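Local coordinates for odorant-binding protein 1F (Rattus norvegicus, PDB 3FIQ) that probably binds a wide variety of small chemical odorants in the nasal epithelium, as a secreted member of the lipocalin family, at residues I97-N102 and I115-K120; W16-I21 and A37-M42; L5-S10 and D46-L51; I53-K58 and H66-Q71. All coordinates share one frame; numbering follows the deposited sequence. Where two conformers were deposited one is given.

Contact 1: residues I97-N102 and I115-K120; sequences IIFFHN and ILVAGK
Four main-chain hydrogen bonds pair I98 with A118 and F100 with L116, the register of an antiparallel hairpin. A118 N reaches I98 O at 2.8 Å and F100 N reaches L116 O at 2.9 Å, both nearly straight. F99-V117 lies between the two bonded pairs, I97-G119 and H101-I115 beyond; CA-H...O contacts such as I115 CA to F100 O, 3.3 Å, accompany the ladder.

The side chains divide between two faces. On that of I97, F99, H101, I115 and V117, both V117 methyls lie against F99 CD1 and CE1, side by side and pointing the same way, V117 CG1 3.7 Å from F99 CE1. I97 turns its CD1 across the neighbouring strand by a bent chi2 of -69°, 4.0 Å from G119 CA; a side chain on G119 would meet this methyl. An alanine at I97 would probably open a gap over G119 where CD1 lay and leave V117 CG1 without I97 CG2 beside it. On the face of I98, F100, L116 and A118, F100 CE2 sits 4.2 Å from A118 CB, near the ring plane, while I98 CG2 sits over one ring face, toward the rim.

Helix 126-138 packs on the first face, through L132 against I115 and V117 and L135 against F99. The second looks into the barrel, where W16 meets I98 and A118. Strand 85-93 flanks 97-105 on its other edge, and strand 14-23 flanks 111-119.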
loop_
_atom_site.group_PDB
_atom_site.type_symbol
_atom_site.label_atom_id
_atom_site.label_comp_id
_atom_site.label_asym_id
_atom_site.label_seq_id
_atom_site.Cartn_x
_atom_site.Cartn_y
_atom_site.Cartn_z
ATOM N N ILE A 97 10.009 2.982 6.536
ATOM C CA ILE A 97 9.253 1.837 6.028
ATOM C C ILE A 97 7.910 1.816 6.745
ATOM O O ILE A 97 7.865 1.932 7.949
ATOM C CB ILE A 97 9.996 0.510 6.275
ATOM C CG1 ILE A 97 11.330 0.452 5.518
ATOM C CG2 ILE A 97 9.068 -0.643 5.977
ATOM C CD1 ILE A 97 11.167 0.351 4.026
ATOM N N ILE A 98 6.819 1.641 6.007
ATOM C CA ILE A 98 5.478 1.398 6.519
ATOM C C ILE A 98 4.914 0.171 5.898
ATOM O O ILE A 98 4.966 0.035 4.665
ATOM C CB ILE A 98 4.549 2.595 6.284
ATOM C CG1 ILE A 98 5.102 3.799 7.034
ATOM C CG2 ILE A 98 3.118 2.273 6.773
ATOM C CD1 ILE A 98 4.298 5.087 6.812
ATOM N N PHE A 99 4.437 -0.764 6.705
ATOM C CA PHE A 99 3.589 -1.863 6.238
ATOM C C PHE A 99 2.101 -1.535 6.396
ATOM O O PHE A 99 1.662 -1.295 7.523
ATOM C CB PHE A 99 3.834 -3.135 7.029
ATOM C CG PHE A 99 5.209 -3.794 6.861
ATOM C CD1 PHE A 99 6.270 -3.243 6.118
ATOM C CD2 PHE A 99 5.379 -5.056 7.387
ATOM C CE1 PHE A 99 7.460 -3.898 6.013
ATOM C CE2 PHE A 99 6.594 -5.701 7.285
ATOM C CZ PHE A 99 7.614 -5.138 6.628
ATOM N N PHE A 100 1.343 -1.413 5.315
ATOM C CA PHE A 100 -0.084 -1.191 5.338
ATOM C C PHE A 100 -0.801 -2.497 5.082
ATOM O O PHE A 100 -0.388 -3.309 4.309
ATOM C CB PHE A 100 -0.518 -0.258 4.189
ATOM C CG PHE A 100 -0.132 1.189 4.385
ATOM C CD1 PHE A 100 -0.847 1.995 5.210
ATOM C CD2 PHE A 100 0.915 1.749 3.646
ATOM C CE1 PHE A 100 -0.540 3.343 5.337
ATOM C CE2 PHE A 100 1.231 3.110 3.797
ATOM C CZ PHE A 100 0.466 3.896 4.669
ATOM N N HIS A 101 -1.941 -2.675 5.736
ATOM C CA HIS A 101 -2.865 -3.723 5.429
ATOM C C HIS A 101 -4.078 -3.054 4.801
ATOM O O HIS A 101 -4.533 -1.995 5.257
ATOM C CB HIS A 101 -3.332 -4.422 6.680
ATOM C CG HIS A 101 -4.282 -5.524 6.411
ATOM N ND1 HIS A 101 -5.635 -5.417 6.659
ATOM C CD2 HIS A 101 -4.085 -6.777 5.958
ATOM C CE1 HIS A 101 -6.227 -6.548 6.330
ATOM N NE2 HIS A 101 -5.315 -7.386 5.905
ATOM N N ASN A 102 -4.521 -3.578 3.658
ATOM C CA ASN A 102 -5.712 -3.091 2.974
ATOM C C ASN A 102 -6.653 -4.261 2.647
ATOM O O ASN A 102 -6.224 -5.344 2.313
ATOM C CB ASN A 102 -5.375 -2.360 1.680
ATOM C CG ASN A 102 -6.614 -1.776 0.984
ATOM O OD1 ASN A 102 -6.808 -1.962 -0.287
ATOM N ND2 ASN A 102 -7.409 -1.093 1.681
ATOM N N ILE A 115 -1.136 -6.715 1.800
ATOM C CA ILE A 115 -0.116 -6.045 2.564
ATOM C C ILE A 115 0.742 -5.313 1.551
ATOM O O ILE A 115 1.205 -5.897 0.587
ATOM C CB ILE A 115 0.698 -6.940 3.499
ATOM C CG1 ILE A 115 -0.254 -7.574 4.478
ATOM C CG2 ILE A 115 1.835 -6.086 4.194
ATOM C CD1 ILE A 115 0.485 -8.716 5.332
ATOM N N LEU A 116 0.874 -4.001 1.725
ATOM C CA LEU A 116 1.704 -3.177 0.861
ATOM C C LEU A 116 2.814 -2.539 1.690
ATOM O O LEU A 116 2.569 -1.983 2.765
ATOM C CB LEU A 116 0.824 -2.054 0.208
ATOM C CG LEU A 116 1.618 -1.142 -0.732
ATOM C CD1 LEU A 116 0.715 -0.689 -1.849
ATOM C CD2 LEU A 116 2.086 0.077 -0.059
ATOM N N VAL A 117 4.058 -2.655 1.232
ATOM C CA VAL A 117 5.194 -2.065 1.906
ATOM C C VAL A 117 5.629 -0.805 1.210
ATOM O O VAL A 117 6.042 -0.839 0.026
ATOM C CB VAL A 117 6.368 -3.090 1.884
ATOM C CG1 VAL A 117 7.597 -2.507 2.553
ATOM C CG2 VAL A 117 6.005 -4.388 2.570
ATOM N N ALA A 118 5.494 0.321 1.909
ATOM C CA ALA A 118 5.881 1.642 1.382
ATOM C C ALA A 118 7.215 2.028 2.022
ATOM O O ALA A 118 7.456 1.722 3.176
ATOM C CB ALA A 118 4.845 2.674 1.738
ATOM N N GLY A 119 8.044 2.673 1.248
ATOM C CA GLY A 119 9.375 3.031 1.708
ATOM C C GLY A 119 9.895 4.386 1.299
ATOM O O GLY A 119 9.495 4.912 0.301
ATOM N N LYS A 120 10.881 4.853 2.071
ATOM C CA LYS A 120 11.716 6.011 1.705
ATOM C C LYS A 120 13.096 5.563 1.355
ATOM O O LYS A 120 14.007 6.363 1.294
ATOM C CB LYS A 120 11.740 7.067 2.786
ATOM C CG LYS A 120 10.405 7.711 3.068
ATOM C CD LYS A 120 10.476 8.796 4.106
ATOM C CE LYS A 120 9.216 9.589 4.184
ATOM N NZ LYS A 120 8.907 10.590 3.084
#

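Contact 2: residues W16-I21 and A37-M42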
loop_
_atom_site.group_PDB
_atom_site.type_symbol
_atom_site.label_atom_id
_atom_site.label_comp_id
_atom_site.label_asym_id
_atom_site.label_seq_id
_atom_site.Cartn_x
_atom_site.Cartn_y
_atom_site.Cartn_z
ATOM N N TRP A 16 7.177 8.685 -1.129
ATOM C CA TRP A 16 7.217 7.277 -0.738
ATOM C C TRP A 16 7.167 6.490 -2.007
ATOM O O TRP A 16 6.664 6.938 -3.025
ATOM C CB TRP A 16 5.998 6.878 0.108
ATOM C CG TRP A 16 6.016 7.436 1.504
ATOM C CD1 TRP A 16 5.575 8.659 1.853
ATOM C CD2 TRP A 16 6.541 6.834 2.691
ATOM N NE1 TRP A 16 5.772 8.848 3.178
ATOM C CE2 TRP A 16 6.378 7.737 3.712
ATOM C CE3 TRP A 16 7.084 5.583 2.983
ATOM C CZ2 TRP A 16 6.746 7.465 5.045
ATOM C CZ3 TRP A 16 7.438 5.308 4.264
ATOM C CH2 TRP A 16 7.281 6.228 5.288
ATOM N N ARG A 17 7.673 5.277 -1.942
ATOM C CA ARG A 17 7.594 4.344 -3.041
ATOM C C ARG A 17 7.119 3.025 -2.534
ATOM O O ARG A 17 7.132 2.737 -1.342
ATOM C CB ARG A 17 9.004 4.095 -3.647
ATOM C CG ARG A 17 10.008 3.413 -2.698
ATOM C CD ARG A 17 11.466 3.481 -3.187
ATOM N NE ARG A 17 11.630 2.805 -4.437
ATOM C CZ ARG A 17 12.627 2.943 -5.310
ATOM N NH1 ARG A 17 13.661 3.742 -5.062
ATOM N NH2 ARG A 17 12.589 2.247 -6.454
ATOM N N THR A 18 6.630 2.197 -3.453
ATOM C CA THR A 18 6.200 0.851 -3.094
ATOM C C THR A 18 7.322 -0.105 -3.329
ATOM O O THR A 18 7.825 -0.246 -4.467
ATOM C CB THR A 18 5.022 0.426 -3.921
ATOM O OG1 THR A 18 3.942 1.338 -3.754
ATOM C CG2 THR A 18 4.527 -0.979 -3.494
ATOM N N LEU A 19 7.655 -0.861 -2.281
ATOM C CA LEU A 19 8.674 -1.905 -2.386
ATOM C C LEU A 19 8.118 -3.273 -2.701
ATOM O O LEU A 19 8.606 -3.940 -3.619
ATOM C CB LEU A 19 9.496 -1.978 -1.096
ATOM C CG LEU A 19 10.223 -0.700 -0.666
ATOM C CD1 LEU A 19 11.164 -0.977 0.506
ATOM C CD2 LEU A 19 11.016 -0.152 -1.796
ATOM N N TYR A 20 7.073 -3.707 -1.961
ATOM C CA TYR A 20 6.484 -4.999 -2.149
ATOM C C TYR A 20 4.991 -4.879 -1.972
ATOM O O TYR A 20 4.515 -4.053 -1.198
ATOM C CB TYR A 20 6.975 -6.015 -1.096
ATOM C CG TYR A 20 8.443 -6.386 -1.211
ATOM C CD1 TYR A 20 8.823 -7.456 -2.013
ATOM C CD2 TYR A 20 9.404 -5.675 -0.547
ATOM C CE1 TYR A 20 10.187 -7.752 -2.160
ATOM C CE2 TYR A 20 10.751 -5.950 -0.725
ATOM C CZ TYR A 20 11.125 -7.014 -1.457
ATOM O OH TYR A 20 12.478 -7.268 -1.599
ATOM N N ILE A 21 4.244 -5.733 -2.689
ATOM C CA ILE A 21 2.827 -5.910 -2.386
ATOM C C ILE A 21 2.540 -7.390 -2.358
ATOM O O ILE A 21 2.948 -8.101 -3.248
ATOM C CB ILE A 21 1.912 -5.269 -3.464
ATOM C CG1 ILE A 21 2.281 -3.848 -3.775
ATOM C CG2 ILE A 21 0.475 -5.358 -3.071
ATOM C CD1 ILE A 21 1.491 -3.227 -4.922
ATOM N N ALA A 37 -0.104 -0.685 -7.029
ATOM C CA ALA A 37 0.083 0.744 -6.868
ATOM C C ALA A 37 1.512 1.057 -6.537
ATOM O O ALA A 37 2.054 0.544 -5.514
ATOM C CB ALA A 37 -0.740 1.217 -5.718
ATOM N N TYR A 38 2.106 1.885 -7.390
ATOM C CA TYR A 38 3.502 2.367 -7.212
ATOM C C TYR A 38 3.392 3.733 -6.504
ATOM O O TYR A 38 3.080 4.756 -7.138
ATOM C CB TYR A 38 4.192 2.535 -8.524
ATOM C CG TYR A 38 4.481 1.262 -9.304
ATOM C CD1 TYR A 38 3.495 0.654 -10.100
ATOM C CD2 TYR A 38 5.741 0.648 -9.232
ATOM C CE1 TYR A 38 3.802 -0.551 -10.807
ATOM C CE2 TYR A 38 6.031 -0.499 -9.923
ATOM C CZ TYR A 38 5.049 -1.099 -10.707
ATOM O OH TYR A 38 5.323 -2.242 -11.433
ATOM N N PHE A 39 3.572 3.734 -5.178
ATOM C CA PHE A 39 3.386 4.995 -4.433
ATOM C C PHE A 39 4.329 6.033 -4.970
ATOM O O PHE A 39 5.429 5.736 -5.442
ATOM C CB PHE A 39 3.670 4.769 -2.933
ATOM C CG PHE A 39 2.427 4.293 -2.141
ATOM C CD1 PHE A 39 1.442 3.503 -2.702
ATOM C CD2 PHE A 39 2.300 4.603 -0.813
ATOM C CE1 PHE A 39 0.305 3.083 -1.952
ATOM C CE2 PHE A 39 1.188 4.162 -0.084
ATOM C CZ PHE A 39 0.224 3.398 -0.642
ATOM N N GLN A 40 3.875 7.275 -4.860
ATOM C CA GLN A 40 4.702 8.446 -5.087
ATOM C C GLN A 40 4.783 9.379 -3.897
ATOM O O GLN A 40 5.853 9.948 -3.610
ATOM C CB GLN A 40 4.170 9.162 -6.332
ATOM C CG GLN A 40 5.031 10.370 -6.741
ATOM C CD GLN A 40 4.566 10.934 -8.057
ATOM O OE1 GLN A 40 3.775 11.897 -8.102
ATOM N NE2 GLN A 40 5.037 10.337 -9.119
ATOM N N HIS A 41 3.660 9.647 -3.223
ATOM C CA HIS A 41 3.632 10.688 -2.197
ATOM C C HIS A 41 2.484 10.484 -1.272
ATOM O O HIS A 41 1.439 9.970 -1.686
ATOM C CB HIS A 41 3.481 12.073 -2.902
ATOM C CG HIS A 41 3.774 13.270 -2.047
ATOM N ND1 HIS A 41 2.792 13.892 -1.297
ATOM C CD2 HIS A 41 4.941 13.943 -1.781
ATOM C CE1 HIS A 41 3.346 14.898 -0.618
ATOM N NE2 HIS A 41 4.618 14.973 -0.919
ATOM N N MET A 42 2.663 10.894 -0.013
ATOM C CA MET A 42 1.581 10.928 0.981
ATOM C C MET A 42 1.546 12.245 1.658
ATOM O O MET A 42 2.598 12.898 1.918
ATOM C CB MET A 42 1.767 9.818 1.995
ATOM C CG MET A 42 1.682 8.441 1.418
ATOM S SD MET A 42 1.327 7.085 2.584
ATOM C CE MET A 42 2.889 6.952 3.406
HETATM O O HOH W 1 6.487 3.210 -6.126
#
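M42 lays its terminal methyl flat on W16: CE stands 3.4 Å from the centroid of the five-membered ring, 7° off the normal, a CH-pi contact with SD farther out in an oblique Met-aromatic position. A bent chi3 of -74° brings CE there. W16 NE1 is taken by V12 O, which helps fix the indole's rotation, and K120 adds a cation-pi contact. This is the tryptophan of the lipocalin G-X-W signature, at the start of the first barrel strand. W16 N binds Q40 O at 3.1 Å from well above the carbonyl plane, beside the classic beta bulge that Q40 and H41 form opposite I54.

At the other end T18 OG1, anti to its carbonyl carbon, is gripped twice, donating to A37 O at 2.7 Å and accepting from F39 N at 2.8 Å. A valine in place of T18 would probably leave A37 O and F39 N without the hydroxyl that joins them.

The side carrying R17 and Q40 is looser. Here a water, rather than a direct bond, bridges T18 N (2.9 Å) and F39 O (2.8 Å). R17 and Q40, both partly exposed, point away from the contact; Q40 NE2 reaches N156, and R17 has a long, weak ion pair with D153.

Contact 3: residues L5-S10 and D46-L51; sequences LDISPS and DECQEL. With EDO (1,2-ethanediol), chain D.
The carbonyl of I7 points at the turn E47-C48, where both residues adopt left-handed backbone angles. D46 O holds this turn together by accepting from Q49 N. A water links the two segments by donating to I7 O at 2.8 Å and to E47 O at 3.2 Å.

I7, C48 and P9 share the packing. I7 CG1 is wedged between its own backbone N and carbonyl carbon (chi1 46°), and the extended arm beyond puts CD1 4.1 Å from L51 CD2, the two side chains crossing at about a right angle. C48 was modelled in two conformers, so the 3.9 Å between I7 CG1 and C48 SG holds for one copy and is doubtful as a fixed contact. P9 closes the other flank, its CD 4.2 Å from C48 N. S8 is the N-cap of helix 9-12: its OG caps a backbone N just beyond the segment, and its N bonds to E11 OE1.

C48 is disulfide-bonded to C44, across the turn between strands 38-44 and 50-59. The N-terminal arm thus leans on this turn through apolar contacts and one water bridge, with no direct hydrogen bond between the two segments. I7 O and E47 O are both acceptors and cannot bond each other; the water between them donates to both.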
loop_
_atom_site.group_PDB
_atom_site.type_symbol
_atom_site.label_atom_id
_atom_site.label_comp_id
_atom_site.label_asym_id
_atom_site.label_seq_id
_atom_site.Cartn_x
_atom_site.Cartn_y
_atom_site.Cartn_z
ATOM N N LEU A 5 -1.553 1.159 14.619
ATOM C CA LEU A 5 -0.587 2.210 14.872
ATOM C C LEU A 5 -1.009 3.514 14.226
ATOM O O LEU A 5 -1.288 3.544 13.042
ATOM C CB LEU A 5 0.710 1.813 14.233
ATOM C CG LEU A 5 1.365 0.573 14.794
ATOM C CD1 LEU A 5 2.546 0.219 13.981
ATOM C CD2 LEU A 5 1.741 0.886 16.230
ATOM N N ASP A 6 -1.014 4.603 14.975
ATOM C CA ASP A 6 -1.417 5.882 14.388
ATOM C C ASP A 6 -0.241 6.451 13.582
ATOM O O ASP A 6 0.889 6.098 13.807
ATOM C CB ASP A 6 -1.823 6.896 15.467
ATOM C CG ASP A 6 -3.068 6.479 16.242
ATOM O OD1 ASP A 6 -4.116 6.190 15.633
ATOM O OD2 ASP A 6 -3.002 6.477 17.491
ATOM N N ILE A 7 -0.535 7.311 12.626
ATOM C CA ILE A 7 0.507 8.069 11.933
ATOM C C ILE A 7 0.229 9.564 12.008
ATOM O O ILE A 7 -0.925 10.031 12.028
ATOM C CB ILE A 7 0.614 7.676 10.435
ATOM C CG1 ILE A 7 -0.768 7.610 9.817
ATOM C CG2 ILE A 7 1.323 6.417 10.316
ATOM C CD1 ILE A 7 -0.771 7.104 8.384
ATOM N N SER A 8 1.320 10.312 12.037
ATOM C CA SER A 8 1.241 11.752 12.130
ATOM C C SER A 8 1.662 12.381 10.853
ATOM O O SER A 8 2.324 11.804 10.039
ATOM C CB SER A 8 2.144 12.233 13.247
ATOM O OG SER A 8 3.449 12.101 12.868
ATOM N N PRO A 9 1.271 13.605 10.636
ATOM C CA PRO A 9 1.767 14.266 9.448
ATOM C C PRO A 9 3.276 14.282 9.316
ATOM O O PRO A 9 3.833 14.137 8.201
ATOM C CB PRO A 9 1.234 15.672 9.554
ATOM C CG PRO A 9 0.108 15.573 10.578
ATOM C CD PRO A 9 0.287 14.399 11.400
ATOM N N SER A 10 3.973 14.577 10.412
ATOM C CA SER A 10 5.422 14.604 10.363
ATOM C C SER A 10 5.972 13.253 9.937
ATOM O O SER A 10 6.981 13.185 9.204
ATOM C CB SER A 10 5.979 14.906 11.770
ATOM O OG SER A 10 5.705 16.252 12.122
ATOM N N ASP A 46 -3.731 17.981 10.185
ATOM C CA ASP A 46 -4.168 17.781 11.546
ATOM C C ASP A 46 -4.675 16.354 11.786
ATOM O O ASP A 46 -5.661 15.883 11.119
ATOM C CB ASP A 46 -5.281 18.793 11.831
ATOM C CG ASP A 46 -4.859 20.233 11.504
ATOM O OD1 ASP A 46 -3.941 20.745 12.197
ATOM O OD2 ASP A 46 -5.438 20.851 10.570
ATOM N N GLU A 47 -3.980 15.695 12.718
ATOM C CA GLU A 47 -4.352 14.394 13.226
ATOM C C GLU A 47 -4.312 13.319 12.134
ATOM O O GLU A 47 -4.688 12.193 12.389
ATOM C CB GLU A 47 -5.771 14.420 13.826
ATOM C CG GLU A 47 -6.057 15.530 14.869
ATOM C CD GLU A 47 -5.036 15.527 15.976
ATOM O OE1 GLU A 47 -4.777 14.435 16.542
ATOM O OE2 GLU A 47 -4.473 16.613 16.256
ATOM N N CYS A 48 -3.850 13.668 10.937
ATOM C CA CYS A 48 -3.891 12.762 9.773
ATOM C C CYS A 48 -5.294 12.205 9.525
ATOM O O CYS A 48 -5.461 11.012 9.166
ATOM C CB CYS A 48 -2.926 11.601 9.982
ATOM S SG CYS A 48 -2.142 11.040 8.463
ATOM N N GLN A 49 -6.287 13.068 9.652
ATOM C CA GLN A 49 -7.693 12.678 9.426
ATOM C C GLN A 49 -7.904 12.399 7.916
ATOM O O GLN A 49 -8.651 11.503 7.529
ATOM C CB GLN A 49 -8.678 13.741 9.921
ATOM C CG GLN A 49 -10.144 13.575 9.439
ATOM C CD GLN A 49 -10.786 12.303 9.935
ATOM O OE1 GLN A 49 -10.631 11.971 11.143
ATOM N NE2 GLN A 49 -11.503 11.541 9.012
ATOM N N GLU A 50 -7.229 13.164 7.093
ATOM C CA GLU A 50 -7.443 13.149 5.664
ATOM C C GLU A 50 -6.114 12.847 5.024
ATOM O O GLU A 50 -5.258 13.732 4.977
ATOM C CB GLU A 50 -8.058 14.495 5.204
ATOM C CG GLU A 50 -8.695 14.509 3.868
ATOM C CD GLU A 50 -9.684 15.719 3.648
ATOM O OE1 GLU A 50 -10.878 15.787 4.144
ATOM O OE2 GLU A 50 -9.218 16.604 2.975
ATOM N N LEU A 51 -5.931 11.634 4.512
ATOM C CA LEU A 51 -4.623 11.174 3.987
ATOM C C LEU A 51 -4.684 11.056 2.498
ATOM O O LEU A 51 -5.307 10.141 1.934
ATOM C CB LEU A 51 -4.278 9.798 4.615
ATOM C CG LEU A 51 -3.024 9.081 4.115
ATOM C CD1 LEU A 51 -1.782 9.886 4.297
ATOM C CD2 LEU A 51 -2.865 7.790 4.924
HETATM C C1 EDO D . 9.668 12.508 10.974
HETATM O O1 EDO D . 9.673 12.244 9.555
HETATM C C2 EDO D . 9.985 11.258 11.761
HETATM O O2 EDO D . 9.535 10.049 11.124
HETATM O O HOH W 2 -3.174 9.694 13.710
#

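Contact 4: residues I53-K58 and H66-Q71; sequences IIFNVK and HTVVGQ. With EDO (1,2-ethanediol), chain E.
I53 pairs with V68 and F55 with H66 as antiparallel hydrogen-bonded pairs of a beta hairpin in the lipocalin barrel, the strand axes at 146° and 4.8 Å apart at closest. Among the four N-H...O bonds H66 N to F55 O is the shortest, 2.8 Å. I54 and T67 form the non-hydrogen-bonded pair between them.

F55 and H66 make the main side-chain contact. F55 CG sits between its backbone N and carbonyl carbon (chi1 63°), and H66 CB rests over one face of the ring, toward the rim, 3.8 Å from the centroid. The imidazole, within 20° of parallel, is displaced so far that the rings hardly face each other, centroids 5.4 Å apart. V68 CG1 meets the edge of the F55 ring, 3.9 Å from CE1, and V57 CG2 comes to the edge of the H66 ring, 3.7 Å from NE2, itself hydrogen-bonded to Q64 OE1. On the opposite face I54 CG1 lies alongside T67, whose OG1 shares a 2.8 Å hydrogen bond with O2 of an ethanediol, probably from the crystallisation liquor.

Y82 meets both F55 and H66 edge-to-face. Strand 38-44 borders 50-59 on its far edge, with F39 touching I53, and the sheet continues beyond 62-72 into strand 78-81.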
loop_
_atom_site.group_PDB
_atom_site.type_symbol
_atom_site.label_atom_id
_atom_site.label_comp_id
_atom_site.label_asym_id
_atom_site.label_seq_id
_atom_site.Cartn_x
_atom_site.Cartn_y
_atom_site.Cartn_z
ATOM N N ILE A 53 -2.991 10.085 -0.885
ATOM C CA ILE A 53 -1.930 9.248 -1.409
ATOM C C ILE A 53 -1.933 9.383 -2.919
ATOM O O ILE A 53 -2.923 9.140 -3.556
ATOM C CB ILE A 53 -2.145 7.789 -0.986
ATOM C CG1 ILE A 53 -2.175 7.649 0.546
ATOM C CG2 ILE A 53 -1.059 6.930 -1.617
ATOM C CD1 ILE A 53 -2.492 6.215 0.982
ATOM N N ILE A 54 -0.779 9.745 -3.488
ATOM C CA ILE A 54 -0.615 9.820 -4.947
ATOM C C ILE A 54 0.196 8.581 -5.313
ATOM O O ILE A 54 1.223 8.263 -4.664
ATOM C CB ILE A 54 0.131 11.084 -5.372
ATOM C CG1 ILE A 54 -0.736 12.296 -5.025
ATOM C CG2 ILE A 54 0.442 11.042 -6.880
ATOM C CD1 ILE A 54 -0.010 13.648 -5.188
ATOM N N PHE A 55 -0.261 7.859 -6.326
ATOM C CA PHE A 55 0.414 6.653 -6.800
ATOM C C PHE A 55 0.221 6.497 -8.289
ATOM O O PHE A 55 -0.639 7.143 -8.876
ATOM C CB PHE A 55 -0.119 5.406 -6.076
ATOM C CG PHE A 55 -1.555 5.084 -6.286
ATOM C CD1 PHE A 55 -2.505 5.579 -5.404
ATOM C CD2 PHE A 55 -1.978 4.196 -7.277
ATOM C CE1 PHE A 55 -3.880 5.235 -5.574
ATOM C CE2 PHE A 55 -3.303 3.816 -7.376
ATOM C CZ PHE A 55 -4.265 4.358 -6.555
ATOM N N ASN A 56 1.079 5.722 -8.897
ATOM C CA ASN A 56 0.933 5.377 -10.302
ATOM C C ASN A 56 0.555 3.936 -10.453
ATOM O O ASN A 56 0.951 3.079 -9.674
ATOM C CB ASN A 56 2.233 5.667 -11.122
ATOM C CG ASN A 56 2.368 7.121 -11.394
ATOM O OD1 ASN A 56 1.693 7.653 -12.308
ATOM N ND2 ASN A 56 3.143 7.787 -10.595
ATOM N N VAL A 57 -0.135 3.633 -11.562
ATOM C CA VAL A 57 -0.264 2.276 -12.048
ATOM C C VAL A 57 0.303 2.336 -13.429
ATOM O O VAL A 57 0.313 3.376 -14.061
ATOM C CB VAL A 57 -1.745 1.716 -12.064
ATOM C CG1 VAL A 57 -2.285 1.611 -10.667
ATOM C CG2 VAL A 57 -2.643 2.470 -13.011
ATOM N N LYS A 58 0.857 1.243 -13.903
ATOM C CA LYS A 58 1.367 1.214 -15.231
ATOM C C LYS A 58 0.264 0.721 -16.122
ATOM O O LYS A 58 -0.386 -0.290 -15.818
ATOM C CB LYS A 58 2.551 0.283 -15.349
ATOM C CG LYS A 58 3.746 0.632 -14.567
ATOM C CD LYS A 58 4.398 1.926 -14.966
ATOM C CE LYS A 58 4.603 2.100 -16.491
ATOM N NZ LYS A 58 5.851 1.505 -17.140
ATOM N N HIS A 66 -2.776 8.391 -10.103
ATOM C CA HIS A 66 -4.004 8.404 -9.315
ATOM C C HIS A 66 -3.800 9.082 -7.987
ATOM O O HIS A 66 -2.699 9.098 -7.392
ATOM C CB HIS A 66 -4.427 6.954 -9.039
ATOM C CG HIS A 66 -4.843 6.201 -10.254
ATOM N ND1 HIS A 66 -6.158 6.231 -10.677
ATOM C CD2 HIS A 66 -4.185 5.413 -11.122
ATOM C CE1 HIS A 66 -6.278 5.473 -11.750
ATOM N NE2 HIS A 66 -5.085 5.022 -12.082
ATOM N N THR A 67 -4.896 9.633 -7.448
ATOM C CA THR A 67 -4.873 10.130 -6.094
ATOM C C THR A 67 -6.073 9.531 -5.404
ATOM O O THR A 67 -7.160 9.497 -5.951
ATOM C CB THR A 67 -5.025 11.665 -5.993
ATOM O OG1 THR A 67 -4.049 12.285 -6.796
ATOM C CG2 THR A 67 -4.880 12.089 -4.573
ATOM N N VAL A 68 -5.878 9.063 -4.170
ATOM C CA VAL A 68 -6.994 8.651 -3.295
ATOM C C VAL A 68 -6.884 9.487 -2.046
ATOM O O VAL A 68 -5.795 9.894 -1.639
ATOM C CB VAL A 68 -7.050 7.171 -2.920
ATOM C CG1 VAL A 68 -7.347 6.365 -4.096
ATOM C CG2 VAL A 68 -5.751 6.687 -2.296
ATOM N N VAL A 69 -8.019 9.777 -1.422
ATOM C CA VAL A 69 -8.060 10.408 -0.121
ATOM C C VAL A 69 -8.652 9.434 0.854
ATOM O O VAL A 69 -9.800 9.094 0.778
ATOM C CB VAL A 69 -8.880 11.701 -0.135
ATOM C CG1 VAL A 69 -8.838 12.430 1.203
ATOM C CG2 VAL A 69 -8.384 12.645 -1.224
ATOM N N GLY A 70 -7.831 8.963 1.802
ATOM C CA GLY A 70 -8.345 8.152 2.898
ATOM C C GLY A 70 -8.867 9.025 4.012
ATOM O O GLY A 70 -8.302 10.016 4.404
ATOM N N GLN A 71 -10.031 8.641 4.506
ATOM C CA GLN A 71 -10.654 9.235 5.721
ATOM C C GLN A 71 -10.471 8.347 6.885
ATOM O O GLN A 71 -10.889 7.207 6.873
ATOM C CB GLN A 71 -12.094 9.509 5.471
ATOM C CG GLN A 71 -12.275 10.663 4.450
ATOM C CD GLN A 71 -11.845 12.027 4.995
ATOM O OE1 GLN A 71 -11.790 12.286 6.226
ATOM N NE2 GLN A 71 -11.560 12.940 4.081
HETATM C C1 EDO E . -6.187 12.957 -10.032
HETATM O O1 EDO E . -6.703 12.444 -8.820
HETATM C C2 EDO E . -5.059 11.978 -10.381
HETATM O O2 EDO E . -3.838 12.118 -9.548
#

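How the contacts relate
Starting from the N terminus, contact 3 opens first, with 5-10, and closes only at 46-51; the loop of contact 2, from 16-21 to 37-42, lies wholly within that span. Contact 4 then closes the hairpin of strands 50-59 and 62-72, and contact 1 that of strands 97-105 and 111-119. These two follow in series, and none of the four cross. The sheet ties them together: contact 2 is bonded to contact 4 through Y38 N to N56 O, and to contact 1 through G119 N to R17 O, the seam where strand 111-119 returns to strand 14-23 and closes the barrel. Contact 3 meets contact 4 along strand 50-59 and brings the N-terminal arm to the barrel's end.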